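ABC transporter, solute-binding protein (Staphylococcus aureus, PDB 6LKK) binds glucose 6-phosphate between its two lobes and acts as the sugar-phosphate-sensing component of a two-component signalling system. Local coordinates at residues Ser61-His66 / Ile284-Phe289; Gly140-Arg145 / Met212-Gly217. All blocks are in the same frame, centred on the assembly; numbering follows the deposited sequence.

Interaction 1: residues Ser61-His66 / Ile284-Phe289; sequences SETIDH and IPHHKF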
loop_
_atom_site.group_PDB
_atom_site.type_symbol
_atom_site.label_atom_id
_atom_site.label_comp_id
_atom_site.label_asym_id
_atom_site.label_seq_id
_atom_site.Cartn_x
_atom_site.Cartn_y
_atom_site.Cartn_z
ATOM N N SER A 61 3.185 -0.073 10.446
ATOM C CA SER A 61 4.284 -0.276 11.383
ATOM C C SER A 61 5.278 0.877 11.359
ATOM O O SER A 61 6.044 1.037 12.316
ATOM C CB SER A 61 5.008 -1.583 11.070
ATOM O OG SER A 61 5.629 -1.526 9.796
ATOM N N GLU A 62 5.274 1.689 10.299
ATOM C CA GLU A 62 6.279 2.723 10.115
ATOM C C GLU A 62 5.727 4.137 9.996
ATOM O O GLU A 62 6.520 5.085 10.030
ATOM C CB GLU A 62 7.119 2.415 8.864
ATOM C CG GLU A 62 7.901 1.114 8.969
ATOM C CD GLU A 62 8.617 0.746 7.682
ATOM O OE1 GLU A 62 8.479 1.487 6.686
ATOM O OE2 GLU A 62 9.320 -0.289 7.671
ATOM N N THR A 63 4.409 4.323 9.863
ATOM C CA THR A 63 3.865 5.658 9.631
ATOM C C THR A 63 2.677 5.983 10.534
ATOM O O THR A 63 1.881 6.866 10.197
ATOM C CB THR A 63 3.465 5.836 8.162
ATOM O OG1 THR A 63 2.475 4.863 7.802
ATOM C CG2 THR A 63 4.681 5.689 7.253
ATOM N N ILE A 64 2.539 5.305 11.669
ATOM C CA ILE A 64 1.580 5.705 12.693
ATOM C C ILE A 64 2.268 6.745 13.570
ATOM O O ILE A 64 3.148 6.413 14.368
ATOM C CB ILE A 64 1.087 4.509 13.517
ATOM C CG1 ILE A 64 0.169 3.629 12.662
ATOM C CG2 ILE A 64 0.358 4.986 14.779
ATOM C CD1 ILE A 64 -0.416 2.423 13.385
ATOM N N ASP A 65 1.866 8.008 13.420
ATOM C CA ASP A 65 2.481 9.094 14.173
ATOM C C ASP A 65 1.873 9.271 15.558
ATOM O O ASP A 65 2.498 9.906 16.415
ATOM C CB ASP A 65 2.357 10.407 13.394
ATOM C CG ASP A 65 3.181 10.410 12.120
ATOM O OD1 ASP A 65 4.261 9.781 12.101
ATOM O OD2 ASP A 65 2.749 11.046 11.136
ATOM N N HIS A 66 0.676 8.729 15.798
ATOM C CA HIS A 66 -0.030 8.877 17.069
ATOM C C HIS A 66 -0.333 7.485 17.619
ATOM O O HIS A 66 -1.480 7.019 17.560
ATOM C CB HIS A 66 -1.313 9.687 16.899
ATOM C CG HIS A 66 -1.116 10.978 16.169
ATOM N ND1 HIS A 66 -0.458 12.055 16.724
ATOM C CD2 HIS A 66 -1.492 11.367 14.927
ATOM C CE1 HIS A 66 -0.436 13.049 15.855
ATOM N NE2 HIS A 66 -1.056 12.658 14.756
ATOM N N ILE A 284 14.472 6.374 9.814
ATOM C CA ILE A 284 14.294 7.821 9.756
ATOM C C ILE A 284 12.794 8.082 9.852
ATOM O O ILE A 284 12.043 7.699 8.943
ATOM C CB ILE A 284 14.912 8.430 8.486
ATOM C CG1 ILE A 284 14.190 9.727 8.118
ATOM C CG2 ILE A 284 14.895 7.437 7.327
ATOM C CD1 ILE A 284 14.905 10.536 7.093
ATOM N N PRO A 285 12.315 8.703 10.931
ATOM C CA PRO A 285 10.869 8.823 11.140
ATOM C C PRO A 285 10.144 9.405 9.934
ATOM O O PRO A 285 10.718 10.132 9.123
ATOM C CB PRO A 285 10.768 9.747 12.358
ATOM C CG PRO A 285 11.987 9.420 13.144
ATOM C CD PRO A 285 13.068 9.140 12.120
ATOM N N HIS A 286 8.857 9.064 9.843
ATOM C CA HIS A 286 8.001 9.530 8.758
ATOM C C HIS A 286 8.113 11.036 8.553
ATOM O O HIS A 286 8.334 11.510 7.433
ATOM C CB HIS A 286 6.562 9.125 9.078
ATOM C CG HIS A 286 5.572 9.476 8.014
ATOM N ND1 HIS A 286 5.545 8.850 6.787
ATOM C CD2 HIS A 286 4.558 10.373 8.002
ATOM C CE1 HIS A 286 4.564 9.354 6.061
ATOM N NE2 HIS A 286 3.950 10.280 6.774
ATOM N N HIS A 287 7.958 11.811 9.629
ATOM C CA HIS A 287 7.934 13.263 9.494
ATOM C C HIS A 287 9.310 13.826 9.164
ATOM O O HIS A 287 9.409 14.858 8.492
ATOM C CB HIS A 287 7.400 13.900 10.775
ATOM C CG HIS A 287 8.319 13.759 11.948
ATOM N ND1 HIS A 287 8.359 12.624 12.730
ATOM C CD2 HIS A 287 9.233 14.610 12.472
ATOM C CE1 HIS A 287 9.258 12.783 13.684
ATOM N NE2 HIS A 287 9.803 13.979 13.550
ATOM N N LYS A 288 10.378 13.173 9.626
ATOM C CA LYS A 288 11.719 13.674 9.341
ATOM C C LYS A 288 12.078 13.482 7.872
ATOM O O LYS A 288 12.699 14.360 7.262
ATOM C CB LYS A 288 12.742 12.989 10.249
ATOM C CG LYS A 288 12.632 13.403 11.715
ATOM C CD LYS A 288 13.806 12.884 12.542
ATOM C CE LYS A 288 13.850 13.513 13.933
ATOM N NZ LYS A 288 13.380 12.576 15.001
ATOM N N PHE A 289 11.686 12.352 7.279
ATOM C CA PHE A 289 11.957 12.152 5.859
ATOM C C PHE A 289 11.236 13.190 5.013
ATOM O O PHE A 289 11.815 13.745 4.071
ATOM C CB PHE A 289 11.548 10.747 5.421
ATOM C CG PHE A 289 11.787 10.489 3.961
ATOM C CD1 PHE A 289 13.054 10.173 3.501
ATOM C CD2 PHE A 289 10.752 10.590 3.047
ATOM C CE1 PHE A 289 13.281 9.949 2.159
ATOM C CE2 PHE A 289 10.974 10.367 1.702
ATOM C CZ PHE A 289 12.241 10.046 1.257
#
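Thr63 and Asp65 face the first turn of the C-terminal helix 286-293, which begins just after Pro285. That proline occupies the N-cap position. The next residue, His286, carries nearly the whole contact, and its CA lies 5.7 Å from the CA of Thr63. With CG anti to the backbone N (chi1 -177°), the imidazole extends from the helix toward the 61-66 segment and presents one face to Thr63. CB of Thr63 stands above this face, offset toward the rim and 4.2 Å from the ring centroid, in a CH-pi contact. Its methyl CG2 reaches the nitrogen side of the ring, 3.3 Å from His286 ND1, a close approach without a hydrogen bond. The Thr63 hydroxyl is engaged within its own lobe, bonded to the carbonyl of Val59.

Asp65 comes in obliquely near the CB and CD2 end of the histidine side chain, its OD2 3.7 Å from His286 CD2 and its carboxylate inclined 41° to the ring. OD2 stays 4.6 Å from His286 NE2, too far for a salt bridge, although the nearby negative charge could favour a protonated histidine. His287 lies farther out on the exposed side, its ND1 5.0 Å from Asp65 OD1 and not in contact with it. Phe289, a turn later, points into the protein and packs on Tyr141, which also meets the His286 ring. Helix 286-293 thus rests on helix 138-151 of one lobe while His286 touches Thr63 and Gln37 of the other, and Thr63 is close to the ligand-binding Thr36 and Thr138. Such a bridge across the mouth of the cleft fits the closed, ligand-bound form of a two-lobed solute-binding protein.

Interaction 2: residues Gly140-Arg145 / Met212-Gly217; sequences GYQHMR and MLNVDG. With G6P (6-O-phosphono-alpha-D-glucopyranose), chain B.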
loop_
_atom_site.group_PDB
_atom_site.type_symbol
_atom_site.label_atom_id
_atom_site.label_comp_id
_atom_site.label_asym_id
_atom_site.label_seq_id
_atom_site.Cartn_x
_atom_site.Cartn_y
_atom_site.Cartn_z
ATOM N N GLY A 140 2.751 7.483 -2.448
ATOM C CA GLY A 140 3.672 8.559 -2.774
ATOM C C GLY A 140 4.871 8.592 -1.847
ATOM O O GLY A 140 6.012 8.734 -2.291
ATOM N N TYR A 141 4.627 8.450 -0.542
ATOM C CA TYR A 141 5.717 8.435 0.427
ATOM C C TYR A 141 6.700 7.308 0.134
ATOM O O TYR A 141 7.916 7.522 0.100
ATOM C CB TYR A 141 5.145 8.301 1.839
ATOM C CG TYR A 141 6.193 8.197 2.919
ATOM C CD1 TYR A 141 6.786 9.334 3.449
ATOM C CD2 TYR A 141 6.582 6.962 3.418
ATOM C CE1 TYR A 141 7.744 9.241 4.442
ATOM C CE2 TYR A 141 7.537 6.860 4.410
ATOM C CZ TYR A 141 8.116 8.001 4.916
ATOM O OH TYR A 141 9.068 7.899 5.904
ATOM N N GLN A 142 6.190 6.094 -0.087
ATOM C CA GLN A 142 7.072 4.951 -0.296
ATOM C C GLN A 142 7.893 5.110 -1.570
ATOM O O GLN A 142 9.074 4.739 -1.606
ATOM C CB GLN A 142 6.253 3.660 -0.333
ATOM C CG GLN A 142 5.685 3.254 1.024
ATOM C CD GLN A 142 6.759 2.850 2.017
ATOM O OE1 GLN A 142 7.286 3.685 2.749
ATOM N NE2 GLN A 142 7.089 1.563 2.048
ATOM N N HIS A 143 7.293 5.665 -2.624
ATOM C CA HIS A 143 8.040 5.910 -3.853
ATOM C C HIS A 143 9.146 6.935 -3.636
ATOM O O HIS A 143 10.251 6.786 -4.169
ATOM C CB HIS A 143 7.098 6.374 -4.960
ATOM C CG HIS A 143 6.449 5.255 -5.710
ATOM N ND1 HIS A 143 7.121 4.502 -6.648
ATOM C CD2 HIS A 143 5.186 4.769 -5.670
ATOM C CE1 HIS A 143 6.300 3.598 -7.154
ATOM N NE2 HIS A 143 5.120 3.741 -6.579
ATOM N N MET A 144 8.866 7.997 -2.874
ATOM C CA MET A 144 9.901 8.991 -2.617
ATOM C C MET A 144 11.045 8.381 -1.818
ATOM O O MET A 144 12.217 8.700 -2.055
ATOM C CB MET A 144 9.318 10.201 -1.885
ATOM C CG MET A 144 8.341 11.055 -2.698
ATOM S SD MET A 144 8.869 11.477 -4.374
ATOM C CE MET A 144 8.104 10.160 -5.319
ATOM N N ARG A 145 10.728 7.495 -0.869
ATOM C CA ARG A 145 11.776 6.757 -0.170
ATOM C C ARG A 145 12.562 5.875 -1.133
ATOM O O ARG A 145 13.789 5.765 -1.024
ATOM C CB ARG A 145 11.175 5.911 0.954
ATOM C CG ARG A 145 10.683 6.708 2.153
ATOM C CD ARG A 145 10.998 5.994 3.460
ATOM N NE ARG A 145 12.428 6.020 3.759
ATOM C CZ ARG A 145 12.980 5.485 4.844
ATOM N NH1 ARG A 145 12.230 4.873 5.750
ATOM N NH2 ARG A 145 14.292 5.559 5.023
ATOM N N MET A 212 10.338 -0.734 -3.865
ATOM C CA MET A 212 9.915 -0.702 -2.471
ATOM C C MET A 212 8.835 -1.751 -2.228
ATOM O O MET A 212 7.861 -1.839 -2.983
ATOM C CB MET A 212 9.390 0.690 -2.116
ATOM C CG MET A 212 8.945 0.857 -0.671
ATOM S SD MET A 212 10.266 0.558 0.515
ATOM C CE MET A 212 11.415 1.834 0.024
ATOM N N LEU A 213 9.002 -2.546 -1.170
ATOM C CA LEU A 213 8.002 -3.532 -0.766
ATOM C C LEU A 213 7.298 -3.020 0.484
ATOM O O LEU A 213 7.903 -2.931 1.556
ATOM C CB LEU A 213 8.634 -4.897 -0.508
ATOM C CG LEU A 213 7.649 -6.020 -0.166
ATOM C CD1 LEU A 213 6.748 -6.335 -1.350
ATOM C CD2 LEU A 213 8.384 -7.267 0.290
ATOM N N ASN A 214 6.019 -2.690 0.344
ATOM C CA ASN A 214 5.220 -2.278 1.487
ATOM C C ASN A 214 4.783 -3.503 2.277
ATOM O O ASN A 214 4.259 -4.465 1.709
ATOM C CB ASN A 214 3.983 -1.499 1.040
ATOM C CG ASN A 214 4.321 -0.243 0.275
ATOM O OD1 ASN A 214 5.465 0.209 0.270
ATOM N ND2 ASN A 214 3.317 0.337 -0.373
ATOM N N VAL A 215 4.983 -3.463 3.587
ATOM C CA VAL A 215 4.394 -4.437 4.493
ATOM C C VAL A 215 3.141 -3.779 5.057
ATOM O O VAL A 215 3.213 -2.959 5.978
ATOM C CB VAL A 215 5.369 -4.865 5.593
ATOM C CG1 VAL A 215 4.756 -5.973 6.441
ATOM C CG2 VAL A 215 6.689 -5.331 4.985
ATOM N N ASP A 216 1.990 -4.111 4.477
ATOM C CA ASP A 216 0.722 -3.574 4.951
ATOM C C ASP A 216 0.369 -4.186 6.302
ATOM O O ASP A 216 0.681 -5.345 6.581
ATOM C CB ASP A 216 -0.389 -3.856 3.939
ATOM C CG ASP A 216 -0.186 -3.131 2.619
ATOM O OD1 ASP A 216 0.778 -2.344 2.495
ATOM O OD2 ASP A 216 -1.003 -3.349 1.698
ATOM N N GLY A 217 -0.291 -3.392 7.153
ATOM C CA GLY A 217 -0.552 -3.795 8.518
ATOM C C GLY A 217 -2.011 -3.644 8.905
ATOM O O GLY A 217 -2.825 -3.062 8.177
HETATM C C1 G6P B . -0.076 1.625 -0.403
HETATM C C2 G6P B . -0.332 0.373 0.472
HETATM C C3 G6P B . -1.740 -0.095 0.487
HETATM C C4 G6P B . -2.673 1.032 0.451
HETATM C C5 G6P B . -2.560 1.730 -0.900
HETATM C C6 G6P B . -3.390 2.974 -0.919
HETATM O O1 G6P B . 0.987 1.390 -1.277
HETATM O O2 G6P B . 0.503 -0.712 0.032
HETATM O O3 G6P B . -1.968 -0.872 1.742
HETATM O O4 G6P B . -4.035 0.563 0.610
HETATM O O5 G6P B . -1.177 2.124 -1.230
HETATM O O6 G6P B . -2.958 3.822 0.122
HETATM P P G6P B . -2.610 5.442 -0.212
HETATM O O1P G6P B . -2.297 6.129 1.106
HETATM O O2P G6P B . -3.825 6.116 -0.879
HETATM O O3P G6P B . -1.430 5.520 -1.110
#
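A bend at chi2 (-67°) turns the Gln142 side chain back across the start of strand 213-221, bringing its amide against Asn214, whose own CG lies beside the backbone N. The two side chains run past each other in opposite directions, and Gln142 NE2 donates to Asn214 OD1 at 2.8 Å. The bond is fairly straight at the hydrogen (161°) and lies in the glutamine amide plane, but the donor sits well above the plane of the asparagine carbonyl. CG of Gln142 is pressed against the same oxygen at 3.1 Å. With OD1 held this way, the other end of the asparagine amide faces the sugar, and ND2 donates to O2 of glucose 6-phosphate at 3.0 Å.

Strand 213-221 belongs to the central part of this two-lobed binding-protein fold: it pairs antiparallel with both 54-56 and 92-105, and its pocket residues Asn214 and Asp216 face the sugar. Asp216 grips the same sugar edge with both carboxylate oxygens, accepting from O2 at OD1 and from O3 at OD2 (2.7 Å); OD2 also bonds to the hydroxyl of Tyr9. At the other end Met212 crosses Gln142 at about a right angle, its CG 3.4 Å from NE2. Its methyl CE reaches CB of Arg145 at 4.2 Å, while the guanidinium turns away to a cation-pi contact with Phe289.

Helix 138-151 ties the two contacts together: it supplies one side of interaction 2 and lies against the C-terminal helix 286-293 of interaction 1, where Met144 packs on Phe289. Their centres are 12 Å apart, yet their settings differ. Interaction 2 is buried near the middle of the protein, where an amide-to-amide hydrogen bond backs Asn214, one of the residues that bind the sugar hydroxyls. Interaction 1 is partly buried at the edge of the cleft; it has no hydrogen bond between its segments and relies on packing around one imidazole, with an exposed carboxylate beside it. One contact therefore shapes the ligand site directly, while the other spans the lobes outside it.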